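Local coordinates for protein probable ubiquitin-conjugating enzyme E2-19 kDa (Caenorhabditis elegans, PDB 1PZV) that probably accepts activated ubiquitin as a thioester on its catalytic cysteine and passes it on for covalent attachment to other proteins, at residues Thr46-Gly51 against Lys152-Cys157. Residues are numbered along the deposited sequence; the frame is centred on the assembly and turned at random.
Sequences TLYEGG and KKVAQC
Val154 reaches from helix 147-161 into the loop before strand 52-58 and there meets Leu47 and Tyr48. Its CB lies 4.1 Å from Leu47 CB, and from this fork the two methyls part. With chi1 at -180°, CG1 stands anti to the backbone N, which turns it to the loop backbone and the ring and leaves CG2 for the tip of Leu47. CG1 makes most of the contacts, packing 3.6 Å from Leu47 CB. It also sits over one face of the Tyr48 ring, 17° off the normal through the centroid, a CH-pi contact displaced toward the rim, with CE2 its nearest ring atom. CG2 approaches Leu47 CD1 at 4.0 Å. Valine suits this place because its beta branch lets one methyl touch both neighbours while the other meets Leu47, which also touches Phe150 and Lys151 of the same helix. Tyrosine adds a polar end to its flat face: its OH is hydrogen-bonded to Trp77 O and His78 ND1, which probably steadies the ring against the methyl. Were Tyr48 an alanine, Val154 CG1 would probably face a gap, and Trp77 O and His78 ND1 would lose their hydroxyl partner. Between Thr46-Gly51 and Lys152-Cys157, the last helix of the UBC fold thus meets the loop through apolar and CH-pi contacts, which rely on burial and dispersion.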
ATOM      1  N   THR A  46     -15.231   2.887  -1.533  1.00 71.48           N
ATOM      2  CA  THR A  46     -14.383   2.058  -2.381  1.00 70.72           C
ATOM      3  C   THR A  46     -14.759   0.641  -1.964  1.00 70.67           C
ATOM      4  O   THR A  46     -15.306   0.447  -0.879  1.00 70.94           O
ATOM      5  CB  THR A  46     -12.853   2.282  -2.125  1.00 69.00           C
ATOM      6  OG1 THR A  46     -12.455   1.587  -0.940  1.00 68.58           O
ATOM      7  CG2 THR A  46     -12.535   3.760  -1.955  1.00 66.77           C
ATOM      8  N   LEU A  47     -14.485  -0.340  -2.816  1.00 70.46           N
ATOM      9  CA  LEU A  47     -14.818  -1.723  -2.495  1.00 70.19           C
ATOM     10  C   LEU A  47     -14.095  -2.173  -1.238  1.00 69.94           C
ATOM     11  O   LEU A  47     -14.498  -3.130  -0.559  1.00 69.83           O
ATOM     12  CB  LEU A  47     -14.460  -2.638  -3.659  1.00 70.09           C
ATOM     13  CG  LEU A  47     -15.277  -2.345  -4.911  1.00 70.55           C
ATOM     14  CD1 LEU A  47     -14.847  -3.299  -6.013  1.00 73.33           C
ATOM     15  CD2 LEU A  47     -16.766  -2.487  -4.601  1.00 67.99           C
ATOM     16  N   TYR A  48     -13.014  -1.477  -0.932  1.00 68.30           N
ATOM     17  CA  TYR A  48     -12.252  -1.784   0.256  1.00 67.80           C
ATOM     18  C   TYR A  48     -12.739  -0.723   1.233  1.00 69.49           C
ATOM     19  O   TYR A  48     -12.297   0.424   1.175  1.00 73.07           O
ATOM     20  CB  TYR A  48     -10.761  -1.637  -0.055  1.00 63.45           C
ATOM     21  CG  TYR A  48     -10.377  -2.247  -1.390  1.00 60.76           C
ATOM     22  CD1 TYR A  48     -10.702  -1.614  -2.594  1.00 58.30           C
ATOM     23  CD2 TYR A  48      -9.702  -3.468  -1.453  1.00 59.32           C
ATOM     24  CE1 TYR A  48     -10.362  -2.182  -3.819  1.00 55.00           C
ATOM     25  CE2 TYR A  48      -9.359  -4.045  -2.675  1.00 55.73           C
ATOM     26  CZ  TYR A  48      -9.691  -3.398  -3.853  1.00 55.72           C
ATOM     27  OH  TYR A  48      -9.364  -3.982  -5.064  1.00 56.44           O
ATOM     28  N   GLU A  49     -13.682  -1.086   2.096  1.00 69.15           N
ATOM     29  CA  GLU A  49     -14.224  -0.132   3.052  1.00 69.28           C
ATOM     30  C   GLU A  49     -13.950  -0.496   4.496  1.00 70.68           C
ATOM     31  O   GLU A  49     -13.398   0.317   5.258  1.00 73.78           O
ATOM     32  CB  GLU A  49     -15.723   0.023   2.867  1.00 70.22           C
ATOM     33  CG  GLU A  49     -16.130   1.235   2.065  1.00 72.72           C
ATOM     34  CD  GLU A  49     -17.308   1.965   2.697  1.00 74.23           C
ATOM     35  OE1 GLU A  49     -18.125   2.544   1.949  1.00 76.60           O
ATOM     36  OE2 GLU A  49     -17.412   1.966   3.944  1.00 73.46           O
ATOM     37  N   GLY A  50     -14.341  -1.705   4.885  1.00 67.60           N
ATOM     38  CA  GLY A  50     -14.114  -2.126   6.257  1.00 64.51           C
ATOM     39  C   GLY A  50     -12.881  -2.992   6.365  1.00 61.39           C
ATOM     40  O   GLY A  50     -12.716  -3.746   7.318  1.00 61.61           O
ATOM     41  N   GLY A  51     -11.999  -2.875   5.387  1.00 58.51           N
ATOM     42  CA  GLY A  51     -10.812  -3.695   5.400  1.00 57.48           C
ATOM     43  C   GLY A  51      -9.681  -3.252   6.302  1.00 55.32           C
ATOM     44  O   GLY A  51      -9.318  -2.082   6.338  1.00 53.20           O
ATOM     45  N   LYS A 152     -17.521  -9.327  -5.283  1.00 80.72           N
ATOM     46  CA  LYS A 152     -17.785 -10.462  -4.414  1.00 79.91           C
ATOM     47  C   LYS A 152     -16.496 -11.005  -3.797  1.00 78.79           C
ATOM     48  O   LYS A 152     -16.508 -11.525  -2.684  1.00 77.87           O
ATOM     49  CB  LYS A 152     -18.501 -11.559  -5.212  1.00 79.95           C
ATOM     50  CG  LYS A 152     -19.079 -12.687  -4.374  1.00 79.29           C
ATOM     51  CD  LYS A 152     -19.557 -13.833  -5.261  1.00 79.14           C
ATOM     52  CE  LYS A 152     -19.741 -15.123  -4.466  1.00 78.68           C
ATOM     53  NZ  LYS A 152     -20.034 -16.286  -5.350  1.00 77.94           N
ATOM     54  N   LYS A 153     -15.387 -10.879  -4.519  1.00 78.61           N
ATOM     55  CA  LYS A 153     -14.101 -11.356  -4.019  1.00 79.22           C
ATOM     56  C   LYS A 153     -13.417 -10.321  -3.129  1.00 78.13           C
ATOM     57  O   LYS A 153     -12.682 -10.680  -2.205  1.00 77.44           O
ATOM     58  CB  LYS A 153     -13.194 -11.743  -5.187  1.00 81.19           C
ATOM     59  CG  LYS A 153     -13.724 -12.939  -5.948  1.00 86.53           C
ATOM     60  CD  LYS A 153     -13.761 -14.167  -5.040  1.00 90.30           C
ATOM     61  CE  LYS A 153     -14.704 -15.249  -5.559  1.00 91.54           C
ATOM     62  NZ  LYS A 153     -16.132 -14.809  -5.494  1.00 92.13           N
ATOM     63  N   VAL A 154     -13.654  -9.039  -3.409  1.00 75.89           N
ATOM     64  CA  VAL A 154     -13.080  -7.979  -2.592  1.00 74.08           C
ATOM     65  C   VAL A 154     -13.735  -8.137  -1.219  1.00 73.91           C
ATOM     66  O   VAL A 154     -13.079  -8.016  -0.189  1.00 74.62           O
ATOM     67  CB  VAL A 154     -13.401  -6.555  -3.151  1.00 72.56           C
ATOM     68  CG1 VAL A 154     -12.778  -5.486  -2.262  1.00 70.00           C
ATOM     69  CG2 VAL A 154     -12.875  -6.412  -4.555  1.00 71.95           C
ATOM     70  N   ALA A 155     -15.032  -8.434  -1.220  1.00 73.23           N
ATOM     71  CA  ALA A 155     -15.781  -8.614   0.018  1.00 72.45           C
ATOM     72  C   ALA A 155     -15.218  -9.784   0.815  1.00 71.90           C
ATOM     73  O   ALA A 155     -15.203  -9.768   2.049  1.00 70.00           O
ATOM     74  CB  ALA A 155     -17.248  -8.847  -0.292  1.00 71.44           C
ATOM     75  N   GLN A 156     -14.755 -10.803   0.106  1.00 72.67           N
ATOM     76  CA  GLN A 156     -14.178 -11.961   0.768  1.00 74.34           C
ATOM     77  C   GLN A 156     -12.898 -11.547   1.490  1.00 72.93           C
ATOM     78  O   GLN A 156     -12.599 -12.052   2.572  1.00 71.99           O
ATOM     79  CB  GLN A 156     -13.877 -13.060  -0.253  1.00 77.60           C
ATOM     80  CG  GLN A 156     -15.122 -13.637  -0.917  1.00 83.38           C
ATOM     81  CD  GLN A 156     -14.790 -14.655  -1.999  1.00 86.89           C
ATOM     82  OE1 GLN A 156     -15.684 -15.179  -2.676  1.00 87.63           O
ATOM     83  NE2 GLN A 156     -13.498 -14.944  -2.164  1.00 88.43           N
ATOM     84  N   CYS A 157     -12.151 -10.623   0.885  1.00 71.91           N
ATOM     85  CA  CYS A 157     -10.907 -10.127   1.473  1.00 71.00           C
ATOM     86  C   CYS A 157     -11.192  -9.180   2.649  1.00 69.25           C
ATOM     87  O   CYS A 157     -10.440  -9.148   3.628  1.00 69.78           O
ATOM     88  CB  CYS A 157     -10.060  -9.415   0.405  1.00 73.42           C
ATOM     89  SG  CYS A 157      -9.294 -10.508  -0.850  1.00 79.10           S
TER